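Local coordinates for putative nisin-resistance protein (Streptococcus agalactiae 515, PDB 4Y68), which probably acts as a membrane-attached serine peptidase of family S41 that recognises and cleaves the lantibiotic nisin, thereby protecting the bacterium, at residues L120-R132 against G162-S174. Numbering follows the deposited sequence.
Sequences LITIPSISKLDKR and GGNMIPMIGGLAS
Ile123 meets Leu172 tip to tip, CD1 to CD2 at 4.2 Å, joining the residue just after strand 118-122 to the one just past helix 165-171. Next along the chain, the Met168 methyl reaches the backbone: its side chain runs extended beyond CG (chi2 -170°, chi3 -156°), which carries CE to 4.0 Å from Pro124 O. At Ser125 the contact passes to main chain, with CA close to Gly162 O, while the hydroxyl is hydrogen-bonded to Thr161 N.

Ile126 is gripped by its backbone and packed by its side chain. A single beta bridge pairs it with Gly163: Ile126 N makes a weak bond to Gly162 O, and Asn164 N donates to Ile126 O at 2.7 Å. Gly163 CA adds a CA-H...O contact to Ile126 O, at 3.2 Å. Ile126 CG2 packs on Met168 CE at 4.0 Å and on Pro167 CG at 4.1 Å.

Beyond Ser127, whose OG bonds to Asp102, the Asn164 amide takes over. Asn164 ND2 donates almost straight to Lys128 O (2.9 Å, 174° at the hydrogen), the acceptor lying in the amide plane; a water links ND2 to Leu129 O. The other end, OD1, N-caps helix 165-171 by accepting from Ile166 N, so one side chain ties the helix start to the loop.

Residues 123-130 run from strand 118-122, paired with strand 152-156, to helix 131-147, whose Tyr137 touches Ile123 and Ile126, while Met168 and Ile169 of helix 165-171 pack against Thr233 of helix 229-235.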
ATOM      1  N   LEU A 120       0.042 -22.016   6.102  1.00 26.94           N
ATOM      2  CA  LEU A 120       0.686 -21.131   5.141  1.00 26.73           C
ATOM      3  C   LEU A 120      -0.369 -20.205   4.536  1.00 25.39           C
ATOM      4  O   LEU A 120      -1.236 -20.658   3.797  1.00 27.53           O
ATOM      5  CB  LEU A 120       1.399 -21.929   4.040  1.00 23.80           C
ATOM      6  CG  LEU A 120       1.878 -21.130   2.814  1.00 25.92           C
ATOM      7  CD1 LEU A 120       2.772 -19.958   3.201  1.00 23.24           C
ATOM      8  CD2 LEU A 120       2.609 -22.022   1.828  1.00 22.85           C
ATOM      9  N   ILE A 121      -0.318 -18.913   4.850  1.00 25.77           N
ATOM     10  CA  ILE A 121      -1.335 -18.015   4.315  1.00 25.53           C
ATOM     11  C   ILE A 121      -0.770 -17.106   3.211  1.00 26.79           C
ATOM     12  O   ILE A 121       0.210 -16.394   3.399  1.00 25.17           O
ATOM     13  CB  ILE A 121      -1.972 -17.180   5.430  1.00 22.42           C
ATOM     14  CG1 ILE A 121      -2.591 -18.106   6.483  1.00 24.76           C
ATOM     15  CG2 ILE A 121      -3.102 -16.328   4.883  1.00 27.04           C
ATOM     16  CD1 ILE A 121      -3.188 -17.371   7.673  1.00 24.16           C
ATOM     17  N   THR A 122      -1.389 -17.190   2.043  1.00 24.86           N
ATOM     18  CA  THR A 122      -1.077 -16.351   0.899  1.00 25.39           C
ATOM     19  C   THR A 122      -1.909 -15.077   0.960  1.00 25.07           C
ATOM     20  O   THR A 122      -3.133 -15.129   1.055  1.00 28.09           O
ATOM     21  CB  THR A 122      -1.345 -17.108  -0.404  1.00 28.12           C
ATOM     22  OG1 THR A 122      -0.556 -18.299  -0.408  1.00 27.58           O
ATOM     23  CG2 THR A 122      -1.001 -16.275  -1.627  1.00 22.13           C
ATOM     24  N   ILE A 123      -1.233 -13.936   0.931  1.00 25.71           N
ATOM     25  CA  ILE A 123      -1.878 -12.641   1.102  1.00 24.42           C
ATOM     26  C   ILE A 123      -1.626 -11.768  -0.127  1.00 23.60           C
ATOM     27  O   ILE A 123      -0.594 -11.121  -0.214  1.00 25.17           O
ATOM     28  CB  ILE A 123      -1.350 -11.949   2.378  1.00 28.87           C
ATOM     29  CG1 ILE A 123      -1.722 -12.781   3.616  1.00 27.12           C
ATOM     30  CG2 ILE A 123      -1.832 -10.505   2.465  1.00 23.38           C
ATOM     31  CD1 ILE A 123      -0.770 -12.609   4.753  1.00 24.17           C
ATOM     32  N   PRO A 124      -2.563 -11.762  -1.093  1.00 22.52           N
ATOM     33  CA  PRO A 124      -2.285 -11.176  -2.411  1.00 22.12           C
ATOM     34  C   PRO A 124      -2.725  -9.731  -2.576  1.00 23.09           C
ATOM     35  O   PRO A 124      -3.489  -9.217  -1.754  1.00 21.79           O
ATOM     36  CB  PRO A 124      -3.108 -12.060  -3.348  1.00 22.19           C
ATOM     37  CG  PRO A 124      -4.334 -12.332  -2.534  1.00 23.67           C
ATOM     38  CD  PRO A 124      -3.843 -12.491  -1.095  1.00 22.03           C
ATOM     39  N   SER A 125      -2.260  -9.110  -3.655  1.00 21.62           N
ATOM     40  CA  SER A 125      -2.755  -7.801  -4.111  1.00 22.34           C
ATOM     41  C   SER A 125      -4.264  -7.738  -4.241  1.00 23.77           C
ATOM     42  O   SER A 125      -4.877  -8.621  -4.821  1.00 28.26           O
ATOM     43  CB  SER A 125      -2.167  -7.440  -5.479  1.00 23.38           C
ATOM     44  OG  SER A 125      -0.803  -7.805  -5.588  1.00 32.43           O
ATOM     45  N   ILE A 126      -4.854  -6.672  -3.722  1.00 22.07           N
ATOM     46  CA  ILE A 126      -6.241  -6.330  -4.001  1.00 21.88           C
ATOM     47  C   ILE A 126      -6.361  -4.817  -4.031  1.00 25.25           C
ATOM     48  O   ILE A 126      -5.904  -4.134  -3.107  1.00 20.42           O
ATOM     49  CB  ILE A 126      -7.214  -6.880  -2.956  1.00 19.50           C
ATOM     50  CG1 ILE A 126      -8.610  -6.288  -3.179  1.00 20.02           C
ATOM     51  CG2 ILE A 126      -6.719  -6.577  -1.542  1.00 19.80           C
ATOM     52  CD1 ILE A 126      -9.683  -6.910  -2.291  1.00 22.39           C
ATOM     53  N   SER A 127      -6.986  -4.309  -5.088  1.00 24.15           N
ATOM     54  CA  SER A 127      -7.111  -2.877  -5.311  1.00 26.28           C
ATOM     55  C   SER A 127      -8.544  -2.415  -5.222  1.00 35.03           C
ATOM     56  O   SER A 127      -8.824  -1.221  -5.380  1.00 29.64           O
ATOM     57  CB  SER A 127      -6.552  -2.503  -6.677  1.00 31.99           C
ATOM     58  OG  SER A 127      -5.242  -1.994  -6.508  1.00 41.68           O
ATOM     59  N   LYS A 128      -9.450  -3.367  -4.999  1.00 27.20           N
ATOM     60  CA  LYS A 128     -10.865  -3.060  -4.999  1.00 26.21           C
ATOM     61  C   LYS A 128     -11.201  -2.145  -3.851  1.00 30.63           C
ATOM     62  O   LYS A 128     -10.516  -2.147  -2.826  1.00 32.25           O
ATOM     63  CB  LYS A 128     -11.689  -4.337  -4.953  1.00 31.42           C
ATOM     64  CG  LYS A 128     -11.976  -4.875  -6.362  1.00 32.55           C
ATOM     65  CD  LYS A 128     -12.454  -6.309  -6.328  1.00 39.99           C
ATOM     66  CE  LYS A 128     -12.712  -6.866  -7.732  1.00 44.82           C
ATOM     67  NZ  LYS A 128     -13.000  -8.333  -7.672  1.00 46.83           N
ATOM     68  N   LEU A 129     -12.231  -1.328  -4.066  1.00 30.63           N
ATOM     69  CA  LEU A 129     -12.717  -0.349  -3.089  1.00 31.71           C
ATOM     70  C   LEU A 129     -14.071  -0.754  -2.535  1.00 30.88           C
ATOM     71  O   LEU A 129     -14.395  -0.436  -1.401  1.00 29.97           O
ATOM     72  CB  LEU A 129     -12.852   1.050  -3.717  1.00 32.72           C
ATOM     73  CG  LEU A 129     -11.609   1.704  -4.307  1.00 32.02           C
ATOM     74  CD1 LEU A 129     -11.936   3.121  -4.778  1.00 23.66           C
ATOM     75  CD2 LEU A 129     -10.511   1.692  -3.239  1.00 28.21           C
ATOM     76  N   ASP A 130     -14.867  -1.428  -3.360  1.00 33.13           N
ATOM     77  CA  ASP A 130     -16.229  -1.768  -2.985  1.00 36.53           C
ATOM     78  C   ASP A 130     -16.276  -2.635  -1.730  1.00 33.90           C
ATOM     79  O   ASP A 130     -15.484  -3.562  -1.551  1.00 33.81           O
ATOM     80  CB  ASP A 130     -16.944  -2.464  -4.144  1.00 33.62           C
ATOM     81  CG  ASP A 130     -16.543  -3.882  -4.282  1.00 37.83           C
ATOM     82  OD1 ASP A 130     -17.262  -4.744  -3.731  1.00 39.20           O
ATOM     83  OD2 ASP A 130     -15.495  -4.135  -4.915  1.00 38.54           O
ATOM     84  N   LYS A 131     -17.216  -2.301  -0.858  1.00 35.31           N
ATOM     85  CA  LYS A 131     -17.331  -2.876   0.483  1.00 35.09           C
ATOM     86  C   LYS A 131     -17.428  -4.401   0.503  1.00 34.36           C
ATOM     87  O   LYS A 131     -16.897  -5.062   1.405  1.00 32.83           O
ATOM     88  CB  LYS A 131     -18.562  -2.270   1.159  1.00 35.21           C
ATOM     89  CG  LYS A 131     -18.689  -2.444   2.657  1.00 38.43           C
ATOM     90  CD  LYS A 131     -19.970  -1.724   3.124  1.00 37.25           C
ATOM     91  CE  LYS A 131     -19.930  -1.323   4.599  1.00 40.52           C
ATOM     92  NZ  LYS A 131     -20.206  -2.418   5.573  1.00 43.42           N
ATOM     93  N   ARG A 132     -18.122  -4.959  -0.480  1.00 32.36           N
ATOM     94  CA  ARG A 132     -18.358  -6.399  -0.494  1.00 37.39           C
ATOM     95  C   ARG A 132     -17.063  -7.145  -0.749  1.00 30.26           C
ATOM     96  O   ARG A 132     -16.723  -8.061  -0.007  1.00 31.96           O
ATOM     97  CB  ARG A 132     -19.412  -6.784  -1.542  1.00 36.52           C
ATOM     98  CG  ARG A 132     -19.687  -8.291  -1.595  1.00 45.80           C
ATOM     99  CD  ARG A 132     -20.856  -8.670  -2.526  1.00 55.42           C
ATOM    100  NE  ARG A 132     -22.163  -8.494  -1.888  1.00 65.84           N
ATOM    101  CZ  ARG A 132     -22.982  -7.466  -2.113  1.00 68.94           C
ATOM    102  NH1 ARG A 132     -22.638  -6.511  -2.976  1.00 65.80           N
ATOM    103  NH2 ARG A 132     -24.149  -7.392  -1.481  1.00 56.44           N
ATOM    104  N   GLY A 162       0.560  -4.445  -3.641  1.00 18.49           N
ATOM    105  CA  GLY A 162      -0.192  -3.428  -2.937  1.00 21.85           C
ATOM    106  C   GLY A 162      -1.652  -3.378  -3.299  1.00 24.19           C
ATOM    107  O   GLY A 162      -2.277  -4.398  -3.596  1.00 23.14           O
ATOM    108  N   GLY A 163      -2.194  -2.171  -3.276  1.00 21.11           N
ATOM    109  CA  GLY A 163      -3.616  -1.952  -3.447  1.00 20.43           C
ATOM    110  C   GLY A 163      -4.210  -1.333  -2.196  1.00 21.83           C
ATOM    111  O   GLY A 163      -3.587  -0.488  -1.549  1.00 22.89           O
ATOM    112  N   ASN A 164      -5.412  -1.777  -1.846  1.00 21.65           N
ATOM    113  CA  ASN A 164      -6.168  -1.236  -0.722  1.00 20.49           C
ATOM    114  C   ASN A 164      -5.645  -1.745   0.619  1.00 20.85           C
ATOM    115  O   ASN A 164      -5.794  -2.916   0.927  1.00 22.93           O
ATOM    116  CB  ASN A 164      -7.648  -1.605  -0.911  1.00 20.76           C
ATOM    117  CG  ASN A 164      -8.581  -0.822  -0.014  1.00 21.56           C
ATOM    118  OD1 ASN A 164      -8.179  -0.285   1.009  1.00 22.68           O
ATOM    119  ND2 ASN A 164      -9.862  -0.782  -0.392  1.00 25.05           N
ATOM    120  N   MET A 165      -5.010  -0.872   1.399  1.00 18.85           N
ATOM    121  CA  MET A 165      -4.513  -1.222   2.739  1.00 21.99           C
ATOM    122  C   MET A 165      -5.585  -1.813   3.679  1.00 21.28           C
ATOM    123  O   MET A 165      -5.300  -2.699   4.477  1.00 23.27           O
ATOM    124  CB  MET A 165      -3.910   0.008   3.417  1.00 23.28           C
ATOM    125  CG  MET A 165      -2.497   0.318   2.971  1.00 27.04           C
ATOM    126  SD  MET A 165      -1.272  -0.429   4.020  1.00 26.31           S
ATOM    127  CE  MET A 165      -1.416   0.543   5.484  1.00 24.18           C
ATOM    128  N   ILE A 166      -6.811  -1.335   3.549  1.00 19.96           N
ATOM    129  CA  ILE A 166      -7.884  -1.625   4.506  1.00 26.39           C
ATOM    130  C   ILE A 166      -8.207  -3.127   4.709  1.00 24.71           C
ATOM    131  O   ILE A 166      -8.259  -3.598   5.845  1.00 25.41           O
ATOM    132  CB  ILE A 166      -9.163  -0.867   4.087  1.00 22.79           C
ATOM    133  CG1 ILE A 166      -8.977   0.628   4.352  1.00 26.94           C
ATOM    134  CG2 ILE A 166     -10.364  -1.370   4.850  1.00 29.40           C
ATOM    135  CD1 ILE A 166     -10.175   1.482   3.918  1.00 26.77           C
ATOM    136  N   PRO A 167      -8.423  -3.880   3.619  1.00 23.34           N
ATOM    137  CA  PRO A 167      -8.643  -5.327   3.764  1.00 22.42           C
ATOM    138  C   PRO A 167      -7.388  -6.110   4.182  1.00 26.51           C
ATOM    139  O   PRO A 167      -7.486  -7.178   4.816  1.00 21.67           O
ATOM    140  CB  PRO A 167      -9.100  -5.748   2.362  1.00 27.08           C
ATOM    141  CG  PRO A 167      -8.686  -4.617   1.446  1.00 23.26           C
ATOM    142  CD  PRO A 167      -8.768  -3.394   2.274  1.00 19.99           C
ATOM    143  N   MET A 168      -6.211  -5.594   3.827  1.00 25.08           N
ATOM    144  CA  MET A 168      -4.954  -6.241   4.211  1.00 27.45           C
ATOM    145  C   MET A 168      -4.699  -6.116   5.700  1.00 24.90           C
ATOM    146  O   MET A 168      -4.495  -7.117   6.400  1.00 28.62           O
ATOM    147  CB  MET A 168      -3.768  -5.650   3.434  1.00 23.84           C
ATOM    148  CG  MET A 168      -3.793  -5.996   1.984  1.00 26.25           C
ATOM    149  SD  MET A 168      -2.279  -5.561   1.126  1.00 24.82           S
ATOM    150  CE  MET A 168      -3.010  -5.448  -0.500  1.00 18.21           C
ATOM    151  N   ILE A 169      -4.695  -4.885   6.193  1.00 25.78           N
ATOM    152  CA  ILE A 169      -4.459  -4.689   7.609  1.00 24.47           C
ATOM    153  C   ILE A 169      -5.634  -5.259   8.377  1.00 23.54           C
ATOM    154  O   ILE A 169      -5.448  -5.952   9.367  1.00 28.40           O
ATOM    155  CB  ILE A 169      -4.273  -3.205   7.984  1.00 22.17           C
ATOM    156  CG1 ILE A 169      -2.977  -2.649   7.388  1.00 21.40           C
ATOM    157  CG2 ILE A 169      -4.235  -3.069   9.504  1.00 20.44           C
ATOM    158  CD1 ILE A 169      -1.728  -3.344   7.862  1.00 22.28           C
ATOM    159  N   GLY A 170      -6.842  -4.966   7.915  1.00 20.44           N
ATOM    160  CA  GLY A 170      -8.053  -5.449   8.562  1.00 29.84           C
ATOM    161  C   GLY A 170      -8.154  -6.961   8.772  1.00 29.42           C
ATOM    162  O   GLY A 170      -8.491  -7.430   9.859  1.00 31.68           O
ATOM    163  N   GLY A 171      -7.858  -7.731   7.736  1.00 25.08           N
ATOM    164  CA  GLY A 171      -7.937  -9.171   7.838  1.00 24.16           C
ATOM    165  C   GLY A 171      -6.925  -9.710   8.831  1.00 25.42           C
ATOM    166  O   GLY A 171      -7.136 -10.756   9.435  1.00 31.90           O
ATOM    167  N   LEU A 172      -5.827  -8.988   9.011  1.00 24.88           N
ATOM    168  CA  LEU A 172      -4.758  -9.427   9.898  1.00 24.40           C
ATOM    169  C   LEU A 172      -4.887  -8.817  11.293  1.00 25.48           C
ATOM    170  O   LEU A 172      -3.958  -8.910  12.109  1.00 22.97           O
ATOM    171  CB  LEU A 172      -3.398  -9.079   9.297  1.00 18.16           C
ATOM    172  CG  LEU A 172      -3.161  -9.696   7.907  1.00 24.03           C
ATOM    173  CD1 LEU A 172      -1.960  -9.097   7.175  1.00 22.70           C
ATOM    174  CD2 LEU A 172      -3.018 -11.215   7.995  1.00 20.69           C
ATOM    175  N   ALA A 173      -6.044  -8.218  11.564  1.00 25.17           N
ATOM    176  CA  ALA A 173      -6.248  -7.445  12.791  1.00 26.18           C
ATOM    177  C   ALA A 173      -5.970  -8.277  14.026  1.00 26.44           C
ATOM    178  O   ALA A 173      -5.347  -7.803  14.968  1.00 25.66           O
ATOM    179  CB  ALA A 173      -7.667  -6.879  12.853  1.00 22.81           C
ATOM    180  N   SER A 174      -6.422  -9.525  14.015  1.00 28.69           N
ATOM    181  CA  SER A 174      -6.282 -10.389  15.181  1.00 26.48           C
ATOM    182  C   SER A 174      -4.826 -10.652  15.573  1.00 28.57           C
ATOM    183  O   SER A 174      -4.555 -11.060  16.716  1.00 29.41           O
ATOM    184  CB  SER A 174      -7.012 -11.734  14.939  1.00 31.75           C
ATOM    185  OG  SER A 174      -6.207 -12.648  14.198  1.00 26.34           O
TER
HETATM  186  O   HOH W   1     -12.407   0.879   0.160  1.00 26.96           O